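Local coordinates for protein diol-dehydratase (Roseburia inulinivorans, PDB 5I2A) that acts as a B12-independent diol dehydratase of the glycyl radical enzyme family, probably a lyase that removes water from 1,2-propanediol, at residues I60-P65 / V217-N222; T87-S92 / A123-W128; V167-E172 / W270-V275; Q274-E279 / H283-G288. One frame throughout, in Å; residues are numbered along the deposited sequence.

Overall arrangement
All four contacts are mainly buried, but they lie at different distances from the chain's centre. Contact 4 is about 13 Å from the chain's centre, contact 3 about 18 Å, contact 2 about 24 Å and contact 1 about 28 Å, measured centre to centre. Contacts 3 and 4 share Gln274 and Val275 of helix 262-279. Contact 1 packs against that same helix, and contact 2 reaches it through Tyr88. The outer two contacts are apolar, a leucine on a tyrosine face and a proline on a tryptophan face, each with a bridging water beside it. Contact 1 alone includes an exposed touching residue, Lys62. The inner two add amide chemistry, and contact 4 borders a bound diol.

Contact 1 of 4, residues I60-P65 / V217-N222; sequences ILKNLP and VITYAN
Leu61 packs between Tyr220 and Val217 of the facing helix. Its CB lies 4.1 Å from Tyr220 CD1. Beyond CG the two methyls part. Leu61 CD2 sits over one face of the phenol ring, 4.2 Å from the Tyr220 ring centroid and 19° off its normal, a CH-pi contact. Leu61 CD1 goes instead to Val217, where it meets CG2 at 3.8 Å, the two side chains lying side by side. The backbone joins in, since Leu61 O is 3.4 Å from Tyr220 CD1; this oxygen is also bonded by Arg223. Tyr220 has CG anti to the backbone N (chi1 -170°), which carries the ring across to residues 60-65. There Tyr220 OH donates to a water at 2.6 Å, and the water donates to Pro65 O at 2.8 Å. Tyr224 also bonds this hydroxyl. At the outer edge Lys62 CG touches Thr219 CG2 at 4.0 Å. Were this leucine an alanine, the tyrosine face and the Val217 methyl would probably lose their packing partner. The contact joins the end of helix 49-63 to helix 200-233. Helix 262-279 packs on both, with Ile278 on Leu61 and Val275 on Tyr220.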
loop_
_atom_site.group_PDB
_atom_site.type_symbol
_atom_site.label_atom_id
_atom_site.label_comp_id
_atom_site.label_asym_id
_atom_site.label_seq_id
_atom_site.Cartn_x
_atom_site.Cartn_y
_atom_site.Cartn_z
ATOM N N ILE A 60 17.234 13.892 -8.970
ATOM C CA ILE A 60 18.511 13.266 -9.258
ATOM C C ILE A 60 18.980 13.653 -10.670
ATOM O O ILE A 60 20.109 14.070 -10.844
ATOM C CB ILE A 60 18.443 11.725 -9.117
ATOM C CG1 ILE A 60 18.235 11.323 -7.662
ATOM C CG2 ILE A 60 19.712 11.081 -9.641
ATOM C CD1 ILE A 60 17.612 9.966 -7.488
ATOM N N LEU A 61 18.113 13.551 -11.670
ATOM C CA LEU A 61 18.558 13.787 -13.032
ATOM C C LEU A 61 18.840 15.276 -13.284
ATOM O O LEU A 61 19.655 15.613 -14.133
ATOM C CB LEU A 61 17.540 13.255 -14.044
ATOM C CG LEU A 61 17.383 11.729 -14.119
ATOM C CD1 LEU A 61 16.477 11.339 -15.277
ATOM C CD2 LEU A 61 18.723 11.012 -14.228
ATOM N N LYS A 62 18.183 16.160 -12.539
ATOM C CA LYS A 62 18.433 17.591 -12.686
ATOM C C LYS A 62 19.805 17.970 -12.141
ATOM O O LYS A 62 20.454 18.847 -12.679
ATOM C CB LYS A 62 17.356 18.422 -11.982
ATOM C CG LYS A 62 16.147 18.713 -12.849
ATOM C CD LYS A 62 14.943 19.205 -12.039
ATOM C CE LYS A 62 15.236 20.494 -11.277
ATOM N NZ LYS A 62 14.138 20.825 -10.309
ATOM N N ASN A 63 20.257 17.287 -11.095
ATOM C CA ASN A 63 21.426 17.755 -10.348
ATOM C C ASN A 63 22.650 16.855 -10.318
ATOM O O ASN A 63 23.718 17.294 -9.911
ATOM C CB ASN A 63 21.014 18.055 -8.899
ATOM C CG ASN A 63 19.966 19.159 -8.821
ATOM O OD1 ASN A 63 20.275 20.320 -9.037
ATOM N ND2 ASN A 63 18.724 18.793 -8.537
ATOM N N LEU A 64 22.499 15.601 -10.724
ATOM C CA LEU A 64 23.617 14.674 -10.706
ATOM C C LEU A 64 24.751 15.210 -11.598
ATOM O O LEU A 64 24.502 15.632 -12.712
ATOM C CB LEU A 64 23.163 13.298 -11.176
ATOM C CG LEU A 64 23.990 12.082 -10.791
ATOM C CD1 LEU A 64 24.058 11.914 -9.265
ATOM C CD2 LEU A 64 23.409 10.828 -11.472
ATOM N N PRO A 65 25.987 15.235 -11.082
ATOM C CA PRO A 65 27.095 15.703 -11.922
ATOM C C PRO A 65 27.172 14.889 -13.210
ATOM O O PRO A 65 27.003 13.664 -13.186
ATOM C CB PRO A 65 28.325 15.484 -11.045
ATOM C CG PRO A 65 27.779 15.603 -9.625
ATOM C CD PRO A 65 26.428 14.908 -9.715
ATOM N N VAL A 217 14.068 12.861 -17.775
ATOM C CA VAL A 217 15.044 12.278 -18.681
ATOM C C VAL A 217 15.331 13.251 -19.837
ATOM O O VAL A 217 16.459 13.366 -20.292
ATOM C CB VAL A 217 14.562 10.929 -19.232
ATOM C CG1 VAL A 217 15.566 10.361 -20.235
ATOM C CG2 VAL A 217 14.310 9.938 -18.080
ATOM N N ILE A 218 14.300 13.949 -20.302
ATOM C CA ILE A 218 14.465 14.930 -21.359
ATOM C C ILE A 218 15.389 16.027 -20.867
ATOM O O ILE A 218 16.343 16.409 -21.550
ATOM C CB ILE A 218 13.127 15.524 -21.799
ATOM C CG1 ILE A 218 12.290 14.442 -22.479
ATOM C CG2 ILE A 218 13.358 16.733 -22.719
ATOM C CD1 ILE A 218 10.845 14.818 -22.747
ATOM N N THR A 219 15.111 16.494 -19.657
ATOM C CA THR A 219 15.970 17.448 -18.981
ATOM C C THR A 219 17.409 16.956 -18.927
ATOM O O THR A 219 18.350 17.720 -19.170
ATOM C CB THR A 219 15.485 17.713 -17.552
ATOM O OG1 THR A 219 14.232 18.403 -17.599
ATOM C CG2 THR A 219 16.505 18.551 -16.784
ATOM N N TYR A 220 17.576 15.678 -18.600
ATOM C CA TYR A 220 18.905 15.104 -18.445
ATOM C C TYR A 220 19.687 15.198 -19.759
ATOM O O TYR A 220 20.824 15.649 -19.781
ATOM C CB TYR A 220 18.815 13.642 -17.985
ATOM C CG TYR A 220 20.140 13.045 -17.575
ATOM C CD1 TYR A 220 20.836 13.547 -16.493
ATOM C CD2 TYR A 220 20.681 11.965 -18.262
ATOM C CE1 TYR A 220 22.045 12.999 -16.102
ATOM C CE2 TYR A 220 21.880 11.408 -17.878
ATOM C CZ TYR A 220 22.562 11.933 -16.804
ATOM O OH TYR A 220 23.763 11.394 -16.432
ATOM N N ALA A 221 19.049 14.791 -20.846
ATOM C CA ALA A 221 19.660 14.830 -22.166
ATOM C C ALA A 221 20.090 16.252 -22.543
ATOM O O ALA A 221 21.166 16.470 -23.093
ATOM C CB ALA A 221 18.699 14.287 -23.192
ATOM N N ASN A 222 19.238 17.212 -22.228
ATOM C CA ASN A 222 19.504 18.594 -22.557
ATOM C C ASN A 222 20.639 19.174 -21.720
ATOM O O ASN A 222 21.316 20.105 -22.156
ATOM C CB ASN A 222 18.228 19.423 -22.407
ATOM C CG ASN A 222 17.382 19.386 -23.658
ATOM O OD1 ASN A 222 17.561 20.202 -24.557
ATOM N ND2 ASN A 222 16.494 18.402 -23.751
HETATM O O HOH W 1 25.199 11.812 -14.322
#

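Contact 2 of 4, residues T87-S92 / A123-W128; sequences TYPEFS and AADAYW
Pro89 and Glu90 lie together on one face of the Trp128 indole. Pro89 covers the pyrrole end. Its CG is 4.0 Å from the centroid of the Trp128 five-membered ring, 23° off the normal. Glu90 covers the benzo end through its backbone: Glu90 CA stands over the face of the Trp128 six-membered ring, 4.0 Å from its centroid. Both are CH-pi contacts. Glu90 CB adds a touch to Trp128 CZ3 at 3.8 Å. The indole is turned broadside to the loop by its second torsion (chi2 94°). On the opposite face Tyr127 turns an edge to the indole, its CD2 3.7 Å above the plane and toward the rim. Trp128 NE1 is bonded to Thr38 OG1, which should fix the rotation of the ring.

Glu90 has an uncommon shape. Its CG stands between the backbone N and the carbonyl carbon (chi1 67°), the crowded position, and the chain bends at chi2. This lays Glu90 CG over the centre of the Phe91 ring. The carboxylate forms a salt bridge with Arg33. Pro89 CB touches both Trp128 CD1 and Asp125 OD1, each at 3.7 Å. A water donates to Asp125 OD1 at 2.8 Å and is also bonded to Thr87 OG1 at 2.8 Å.

The proline-on-tryptophan CH-pi contact seats the loop before helix 94-97 against residues 123-128, on and just beyond helix 115-125. It is structural packing within the pyruvate formate lyase-like part of the chain.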
loop_
_atom_site.group_PDB
_atom_site.type_symbol
_atom_site.label_atom_id
_atom_site.label_comp_id
_atom_site.label_asym_id
_atom_site.label_seq_id
_atom_site.Cartn_x
_atom_site.Cartn_y
_atom_site.Cartn_z
ATOM N N THR A 87 25.178 5.136 -5.126
ATOM C CA THR A 87 24.606 4.254 -4.113
ATOM C C THR A 87 23.084 4.411 -4.044
ATOM O O THR A 87 22.526 5.379 -4.546
ATOM C CB THR A 87 25.200 4.510 -2.707
ATOM O OG1 THR A 87 24.832 5.816 -2.252
ATOM C CG2 THR A 87 26.730 4.395 -2.738
ATOM N N TYR A 88 22.428 3.421 -3.454
ATOM C CA TYR A 88 20.978 3.292 -3.534
ATOM C C TYR A 88 20.420 2.967 -2.140
ATOM O O TYR A 88 19.959 1.852 -1.874
ATOM C CB TYR A 88 20.602 2.220 -4.592
ATOM C CG TYR A 88 21.088 2.602 -5.984
ATOM C CD1 TYR A 88 22.439 2.524 -6.311
ATOM C CD2 TYR A 88 20.205 3.068 -6.960
ATOM C CE1 TYR A 88 22.906 2.914 -7.548
ATOM C CE2 TYR A 88 20.658 3.448 -8.218
ATOM C CZ TYR A 88 22.019 3.364 -8.503
ATOM O OH TYR A 88 22.512 3.739 -9.718
ATOM N N PRO A 89 20.473 3.952 -1.232
ATOM C CA PRO A 89 20.071 3.712 0.157
ATOM C C PRO A 89 18.583 3.395 0.313
ATOM O O PRO A 89 18.196 2.913 1.375
ATOM C CB PRO A 89 20.414 5.036 0.859
ATOM C CG PRO A 89 20.316 6.059 -0.211
ATOM C CD PRO A 89 20.851 5.358 -1.457
ATOM N N GLU A 90 17.769 3.656 -0.708
ATOM C CA GLU A 90 16.345 3.320 -0.636
ATOM C C GLU A 90 16.153 1.802 -0.493
ATOM O O GLU A 90 15.127 1.345 0.002
ATOM C CB GLU A 90 15.582 3.843 -1.864
ATOM C CG GLU A 90 15.932 3.176 -3.197
ATOM C CD GLU A 90 16.977 3.952 -4.011
ATOM O OE1 GLU A 90 16.847 4.024 -5.248
ATOM O OE2 GLU A 90 17.927 4.485 -3.410
ATOM N N PHE A 91 17.141 1.023 -0.923
ATOM C CA PHE A 91 17.049 -0.434 -0.803
ATOM C C PHE A 91 17.796 -0.916 0.433
ATOM O O PHE A 91 17.226 -1.612 1.255
ATOM C CB PHE A 91 17.577 -1.127 -2.065
ATOM C CG PHE A 91 16.867 -0.697 -3.321
ATOM C CD1 PHE A 91 15.527 -0.994 -3.511
ATOM C CD2 PHE A 91 17.532 0.033 -4.298
ATOM C CE1 PHE A 91 14.851 -0.572 -4.661
ATOM C CE2 PHE A 91 16.875 0.448 -5.449
ATOM C CZ PHE A 91 15.540 0.149 -5.636
ATOM N N SER A 92 19.064 -0.528 0.562
ATOM C CA SER A 92 19.861 -0.840 1.748
ATOM C C SER A 92 21.128 0.007 1.758
ATOM O O SER A 92 21.532 0.530 0.721
ATOM C CB SER A 92 20.234 -2.318 1.801
ATOM O OG SER A 92 21.176 -2.627 0.787
ATOM N N ALA A 123 25.853 10.939 6.389
ATOM C CA ALA A 123 24.836 11.952 6.601
ATOM C C ALA A 123 23.587 11.658 5.780
ATOM O O ALA A 123 22.471 11.775 6.275
ATOM C CB ALA A 123 25.378 13.341 6.251
ATOM N N ALA A 124 23.778 11.298 4.515
ATOM C CA ALA A 124 22.638 11.008 3.657
ATOM C C ALA A 124 21.916 9.729 4.085
ATOM O O ALA A 124 20.694 9.700 4.111
ATOM C CB ALA A 124 23.076 10.915 2.214
ATOM N N ASP A 125 22.666 8.686 4.436
ATOM C CA ASP A 125 22.071 7.394 4.768
ATOM C C ASP A 125 21.175 7.452 6.012
ATOM O O ASP A 125 20.220 6.686 6.129
ATOM C CB ASP A 125 23.142 6.334 5.024
ATOM C CG ASP A 125 23.914 5.924 3.775
ATOM O OD1 ASP A 125 23.493 6.209 2.643
ATOM O OD2 ASP A 125 24.969 5.292 3.954
ATOM N N ALA A 126 21.514 8.330 6.956
ATOM C CA ALA A 126 20.819 8.361 8.235
ATOM C C ALA A 126 19.320 8.541 8.038
ATOM O O ALA A 126 18.526 8.021 8.800
ATOM C CB ALA A 126 21.377 9.471 9.130
ATOM N N TYR A 127 18.952 9.272 6.997
ATOM C CA TYR A 127 17.561 9.480 6.654
ATOM C C TYR A 127 16.810 8.181 6.340
ATOM O O TYR A 127 15.611 8.078 6.597
ATOM C CB TYR A 127 17.450 10.417 5.451
ATOM C CG TYR A 127 16.010 10.664 5.054
ATOM C CD1 TYR A 127 15.207 11.531 5.790
ATOM C CD2 TYR A 127 15.449 10.009 3.972
ATOM C CE1 TYR A 127 13.887 11.751 5.442
ATOM C CE2 TYR A 127 14.140 10.212 3.622
ATOM C CZ TYR A 127 13.365 11.091 4.355
ATOM O OH TYR A 127 12.071 11.299 3.985
ATOM N N TRP A 128 17.519 7.206 5.773
ATOM C CA TRP A 128 16.889 6.005 5.231
ATOM C C TRP A 128 16.720 4.909 6.266
ATOM O O TRP A 128 16.086 3.895 5.996
ATOM C CB TRP A 128 17.679 5.500 4.004
ATOM C CG TRP A 128 17.463 6.466 2.894
ATOM C CD1 TRP A 128 18.257 7.532 2.565
ATOM C CD2 TRP A 128 16.327 6.526 2.022
ATOM N NE1 TRP A 128 17.694 8.232 1.533
ATOM C CE2 TRP A 128 16.507 7.637 1.181
ATOM C CE3 TRP A 128 15.178 5.739 1.866
ATOM C CZ2 TRP A 128 15.589 7.983 0.198
ATOM C CZ3 TRP A 128 14.271 6.080 0.891
ATOM C CH2 TRP A 128 14.482 7.195 0.064
HETATM O O HOH W 2 24.292 4.912 0.299
#

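Contact 3 of 4, residues V167-E172 / W270-V275; sequences VTVQYE and WFIQQV
Tyr171 OH donates a hydrogen bond to Gln273 OE1 at 2.6 Å. The donor lies in the carbonyl plane, at a C=O...donor angle of 154°. The planes of the phenol ring and the amide are inclined by 24°. Beside this bond is a small apolar patch. Ile272 CG2 lies 4.0 Å from Tyr171 CE1, as the two side chains run alongside in opposite senses. The same methyl is 4.1 Å from Val169 CG1.

Val169 also acts within its own segment. Its CG1 stands 3.9 Å above the plane of the Tyr171 ring, over its centre. The ring is therefore covered on one face by Val169 and met obliquely by Ile272.

The amide is set by a second shell. Gln273 CG is anti to the backbone N (chi1 -174°), and the chain bends at chi2 to bring OE1 to the phenol. Gln273 NE2 bonds to Ile285 O and to Gln345 OE1. On the tyrosine side, Gln170 is the N-cap residue of helix 171-190 and the centre of an inverse gamma turn. Its own amide is tied to Thr173, Gly445 and Asp532. Thr168 bonds to Ser286 O, next to strand 283-285.

Oxygen and nitrogen of the Gln273 amide thus have different, matching partners. The bonds leave little doubt about which way the amide is turned. The bond between Tyr171 and Gln273 probably joins two uncharged groups, the phenol as donor and the amide oxygen as acceptor.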
loop_
_atom_site.group_PDB
_atom_site.type_symbol
_atom_site.label_atom_id
_atom_site.label_comp_id
_atom_site.label_asym_id
_atom_site.label_seq_id
_atom_site.Cartn_x
_atom_site.Cartn_y
_atom_site.Cartn_z
ATOM N N VAL A 167 14.982 -6.876 -16.974
ATOM C CA VAL A 167 13.934 -6.500 -17.889
ATOM C C VAL A 167 14.540 -5.971 -19.186
ATOM O O VAL A 167 15.628 -5.372 -19.194
ATOM C CB VAL A 167 13.003 -5.426 -17.264
ATOM C CG1 VAL A 167 13.801 -4.183 -16.891
ATOM C CG2 VAL A 167 11.857 -5.058 -18.222
ATOM N N THR A 168 13.836 -6.242 -20.280
ATOM C CA THR A 168 14.048 -5.574 -21.549
ATOM C C THR A 168 12.847 -4.686 -21.829
ATOM O O THR A 168 11.752 -5.143 -22.149
ATOM C CB THR A 168 14.215 -6.551 -22.710
ATOM O OG1 THR A 168 15.394 -7.320 -22.509
ATOM C CG2 THR A 168 14.296 -5.787 -24.035
ATOM N N VAL A 169 13.101 -3.405 -21.734
ATOM C CA VAL A 169 12.098 -2.384 -21.813
ATOM C C VAL A 169 11.810 -2.111 -23.313
ATOM O O VAL A 169 12.497 -2.655 -24.190
ATOM C CB VAL A 169 12.650 -1.162 -21.046
ATOM C CG1 VAL A 169 13.357 -0.146 -21.958
ATOM C CG2 VAL A 169 11.710 -0.631 -20.050
ATOM N N GLN A 170 10.798 -1.306 -23.621
ATOM C CA GLN A 170 10.480 -0.991 -25.013
ATOM C C GLN A 170 11.415 0.085 -25.593
ATOM O O GLN A 170 11.001 1.224 -25.796
ATOM C CB GLN A 170 9.020 -0.523 -25.144
ATOM C CG GLN A 170 7.951 -1.602 -24.937
ATOM C CD GLN A 170 6.545 -1.015 -24.724
ATOM O OE1 GLN A 170 6.255 0.110 -25.143
ATOM N NE2 GLN A 170 5.676 -1.776 -24.055
ATOM N N TYR A 171 12.672 -0.268 -25.852
ATOM C CA TYR A 171 13.589 0.682 -26.482
ATOM C C TYR A 171 12.998 1.181 -27.801
ATOM O O TYR A 171 13.125 2.350 -28.143
ATOM C CB TYR A 171 14.956 0.051 -26.736
ATOM C CG TYR A 171 15.660 -0.454 -25.496
ATOM C CD1 TYR A 171 16.419 0.392 -24.714
ATOM C CD2 TYR A 171 15.570 -1.785 -25.128
ATOM C CE1 TYR A 171 17.068 -0.074 -23.580
ATOM C CE2 TYR A 171 16.208 -2.266 -24.001
ATOM C CZ TYR A 171 16.962 -1.406 -23.232
ATOM O OH TYR A 171 17.611 -1.878 -22.117
ATOM N N GLU A 172 12.334 0.284 -28.521
ATOM C CA GLU A 172 11.798 0.610 -29.834
ATOM C C GLU A 172 10.670 1.648 -29.752
ATOM O O GLU A 172 10.453 2.407 -30.700
ATOM C CB GLU A 172 11.308 -0.652 -30.539
ATOM C CG GLU A 172 10.095 -1.299 -29.891
ATOM C CD GLU A 172 10.434 -2.169 -28.674
ATOM O OE1 GLU A 172 11.633 -2.376 -28.357
ATOM O OE2 GLU A 172 9.477 -2.637 -28.025
ATOM N N TRP A 270 21.123 4.781 -25.607
ATOM C CA TRP A 270 22.042 4.806 -24.476
ATOM C C TRP A 270 21.445 5.564 -23.282
ATOM O O TRP A 270 21.583 5.125 -22.159
ATOM C CB TRP A 270 23.410 5.415 -24.820
ATOM C CG TRP A 270 24.257 5.487 -23.575
ATOM C CD1 TRP A 270 24.647 6.604 -22.908
ATOM C CD2 TRP A 270 24.726 4.371 -22.799
ATOM N NE1 TRP A 270 25.368 6.256 -21.785
ATOM C CE2 TRP A 270 25.420 4.891 -21.695
ATOM C CE3 TRP A 270 24.633 2.979 -22.946
ATOM C CZ2 TRP A 270 26.010 4.073 -20.732
ATOM C CZ3 TRP A 270 25.228 2.167 -21.998
ATOM C CH2 TRP A 270 25.912 2.716 -20.907
ATOM N N PHE A 271 20.799 6.697 -23.522
ATOM C CA PHE A 271 20.170 7.442 -22.426
ATOM C C PHE A 271 19.148 6.568 -21.677
ATOM O O PHE A 271 19.090 6.590 -20.457
ATOM C CB PHE A 271 19.508 8.724 -22.953
ATOM C CG PHE A 271 20.456 9.910 -23.049
ATOM C CD1 PHE A 271 21.407 10.142 -22.067
ATOM C CD2 PHE A 271 20.395 10.779 -24.128
ATOM C CE1 PHE A 271 22.274 11.230 -22.150
ATOM C CE2 PHE A 271 21.258 11.871 -24.221
ATOM C CZ PHE A 271 22.194 12.098 -23.241
ATOM N N ILE A 272 18.373 5.777 -22.406
ATOM C CA ILE A 272 17.403 4.905 -21.760
ATOM C C ILE A 272 18.134 3.830 -20.946
ATOM O O ILE A 272 17.815 3.622 -19.775
ATOM C CB ILE A 272 16.446 4.249 -22.770
ATOM C CG1 ILE A 272 15.633 5.320 -23.503
ATOM C CG2 ILE A 272 15.522 3.287 -22.058
ATOM C CD1 ILE A 272 14.867 6.284 -22.557
ATOM N N GLN A 273 19.129 3.187 -21.557
ATOM C CA GLN A 273 19.947 2.178 -20.877
ATOM C C GLN A 273 20.551 2.724 -19.589
ATOM O O GLN A 273 20.596 2.036 -18.572
ATOM C CB GLN A 273 21.076 1.679 -21.784
ATOM C CG GLN A 273 21.893 0.525 -21.200
ATOM C CD GLN A 273 21.113 -0.794 -21.152
ATOM O OE1 GLN A 273 20.052 -0.929 -21.767
ATOM N NE2 GLN A 273 21.648 -1.772 -20.421
ATOM N N GLN A 274 21.029 3.959 -19.651
ATOM C CA GLN A 274 21.681 4.578 -18.515
ATOM C C GLN A 274 20.699 4.983 -17.408
ATOM O O GLN A 274 20.891 4.613 -16.251
ATOM C CB GLN A 274 22.483 5.807 -18.958
ATOM C CG GLN A 274 23.285 6.428 -17.817
ATOM C CD GLN A 274 23.704 7.872 -18.096
ATOM O OE1 GLN A 274 23.368 8.437 -19.135
ATOM N NE2 GLN A 274 24.437 8.463 -17.167
ATOM N N VAL A 275 19.653 5.735 -17.751
ATOM C CA VAL A 275 18.830 6.318 -16.691
ATOM C C VAL A 275 17.995 5.261 -15.961
ATOM O O VAL A 275 17.676 5.444 -14.796
ATOM C CB VAL A 275 17.887 7.436 -17.204
ATOM C CG1 VAL A 275 18.699 8.594 -17.778
ATOM C CG2 VAL A 275 16.854 6.889 -18.203
#

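Contact 4 of 4, residues Q274-E279 / H283-G288; sequences QVLQIE and HSISPG. With EDO (1,2-ethanediol), chain C.
Gln277 and Ile285 meet in two ways, directly and through a water. Gln277 OE1 accepts from this water at 2.8 Å, and the water accepts from Ile285 N at 2.8 Å. The segments belong to the pyruvate formate lyase-like fold, where helix 262-279 runs through a short turn into strand 283-285. That short, weakly bonded strand pairs in parallel with strand 165-167. The direct touch is apolar: Gln277 CG lies 3.6 Å from Ile285 CG1. Leu276 CD1 meets the other branch, Ile285 CG2, at 3.9 Å. The Gln277 chain runs extended beyond CG (chi2 -180°), carrying OE1 out to the water. Gln277 NE2 is held by Gln273 O. With an alanine here, the bridging water would probably lose its acceptor and Ile285 CG1 its covering methylene. The strand's far side faces a bound 1,2-ethanediol, probably from the crystallisation liquor. His166, Glu440 and Asp452 also bond it. The site is consistent with the substrate pocket of related glycyl radical diol dehydratases. Ser284 OG donates to O1 of the diol at 2.8 Å. His283 NE2 donates to its O2 at 2.8 Å with an N-H...O angle of 153°, and that oxygen lies in the plane of the imidazole.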
loop_
_atom_site.group_PDB
_atom_site.type_symbol
_atom_site.label_atom_id
_atom_site.label_comp_id
_atom_site.label_asym_id
_atom_site.label_seq_id
_atom_site.Cartn_x
_atom_site.Cartn_y
_atom_site.Cartn_z
ATOM N N GLN A 274 21.029 3.959 -19.651
ATOM C CA GLN A 274 21.681 4.578 -18.515
ATOM C C GLN A 274 20.699 4.983 -17.408
ATOM O O GLN A 274 20.891 4.613 -16.251
ATOM C CB GLN A 274 22.483 5.807 -18.958
ATOM C CG GLN A 274 23.285 6.428 -17.817
ATOM C CD GLN A 274 23.704 7.872 -18.096
ATOM O OE1 GLN A 274 23.368 8.437 -19.135
ATOM N NE2 GLN A 274 24.437 8.463 -17.167
ATOM N N VAL A 275 19.653 5.735 -17.751
ATOM C CA VAL A 275 18.830 6.318 -16.691
ATOM C C VAL A 275 17.995 5.261 -15.961
ATOM O O VAL A 275 17.676 5.444 -14.796
ATOM C CB VAL A 275 17.887 7.436 -17.204
ATOM C CG1 VAL A 275 18.699 8.594 -17.778
ATOM C CG2 VAL A 275 16.854 6.889 -18.203
ATOM N N LEU A 276 17.664 4.159 -16.636
ATOM C CA LEU A 276 16.993 3.043 -15.978
ATOM C C LEU A 276 17.807 2.599 -14.768
ATOM O O LEU A 276 17.245 2.212 -13.753
ATOM C CB LEU A 276 16.782 1.869 -16.940
ATOM C CG LEU A 276 15.653 2.035 -17.963
ATOM C CD1 LEU A 276 15.715 0.923 -18.985
ATOM C CD2 LEU A 276 14.274 2.066 -17.282
ATOM N N GLN A 277 19.131 2.690 -14.879
ATOM C CA GLN A 277 20.028 2.209 -13.829
ATOM C C GLN A 277 20.439 3.314 -12.850
ATOM O O GLN A 277 21.153 3.072 -11.877
ATOM C CB GLN A 277 21.248 1.533 -14.472
ATOM C CG GLN A 277 20.783 0.299 -15.272
ATOM C CD GLN A 277 21.886 -0.449 -15.945
ATOM O OE1 GLN A 277 22.538 -1.287 -15.335
ATOM N NE2 GLN A 277 22.089 -0.173 -17.231
ATOM N N ILE A 278 19.953 4.517 -13.113
ATOM C CA ILE A 278 19.943 5.584 -12.128
ATOM C C ILE A 278 18.640 5.498 -11.310
ATOM O O ILE A 278 18.660 5.623 -10.097
ATOM C CB ILE A 278 20.069 6.970 -12.803
ATOM C CG1 ILE A 278 21.465 7.142 -13.416
ATOM C CG2 ILE A 278 19.775 8.101 -11.821
ATOM C CD1 ILE A 278 21.617 8.452 -14.194
ATOM N N GLU A 279 17.522 5.262 -11.992
ATOM C CA GLU A 279 16.224 5.148 -11.329
ATOM C C GLU A 279 16.245 4.036 -10.295
ATOM O O GLU A 279 15.744 4.204 -9.196
ATOM C CB GLU A 279 15.084 4.888 -12.334
ATOM C CG GLU A 279 13.710 4.931 -11.644
ATOM C CD GLU A 279 12.533 4.577 -12.551
ATOM O OE1 GLU A 279 12.701 3.746 -13.472
ATOM O OE2 GLU A 279 11.444 5.158 -12.328
ATOM N N HIS A 283 20.065 -4.794 -11.745
ATOM C CA HIS A 283 20.894 -5.041 -12.920
ATOM C C HIS A 283 20.148 -5.955 -13.905
ATOM O O HIS A 283 18.922 -6.078 -13.834
ATOM C CB HIS A 283 22.281 -5.593 -12.528
ATOM C CG HIS A 283 22.253 -6.913 -11.813
ATOM N ND1 HIS A 283 22.730 -7.075 -10.525
ATOM C CD2 HIS A 283 21.855 -8.140 -12.222
ATOM C CE1 HIS A 283 22.610 -8.341 -10.173
ATOM N NE2 HIS A 283 22.079 -9.008 -11.182
ATOM N N SER A 284 20.879 -6.542 -14.848
ATOM C CA SER A 284 20.287 -7.269 -15.979
ATOM C C SER A 284 19.262 -6.434 -16.754
ATOM O O SER A 284 18.282 -6.959 -17.283
ATOM C CB SER A 284 19.654 -8.579 -15.510
ATOM O OG SER A 284 20.656 -9.426 -15.004
ATOM N N ILE A 285 19.501 -5.130 -16.814
ATOM C CA ILE A 285 18.825 -4.270 -17.767
ATOM C C ILE A 285 19.378 -4.648 -19.151
ATOM O O ILE A 285 20.523 -4.306 -19.500
ATOM C CB ILE A 285 19.057 -2.780 -17.445
ATOM C CG1 ILE A 285 18.565 -2.467 -16.027
ATOM C CG2 ILE A 285 18.408 -1.884 -18.500
ATOM C CD1 ILE A 285 17.080 -2.822 -15.766
ATOM N N SER A 286 18.587 -5.391 -19.916
ATOM C CA SER A 286 19.099 -6.061 -21.104
ATOM C C SER A 286 18.598 -5.448 -22.411
ATOM O O SER A 286 17.400 -5.470 -22.700
ATOM C CB SER A 286 18.737 -7.548 -21.050
ATOM O OG SER A 286 19.220 -8.132 -19.852
ATOM N N PRO A 287 19.529 -4.905 -23.210
ATOM C CA PRO A 287 19.194 -4.292 -24.503
ATOM C C PRO A 287 18.355 -5.198 -25.405
ATOM O O PRO A 287 17.570 -4.691 -26.195
ATOM C CB PRO A 287 20.568 -4.012 -25.120
ATOM C CG PRO A 287 21.429 -3.744 -23.918
ATOM C CD PRO A 287 20.956 -4.747 -22.885
ATOM N N GLY A 288 18.490 -6.511 -25.281
ATOM C CA GLY A 288 17.634 -7.402 -26.058
ATOM C C GLY A 288 17.983 -7.381 -27.550
ATOM O O GLY A 288 19.167 -7.341 -27.901
HETATM C C1 EDO C . 21.234 -12.961 -14.020
HETATM O O1 EDO C . 20.199 -12.214 -14.654
HETATM C C2 EDO C . 21.999 -12.002 -13.101
HETATM O O2 EDO C . 21.199 -11.579 -11.978
HETATM O O HOH W 3 21.894 -3.957 -15.890
#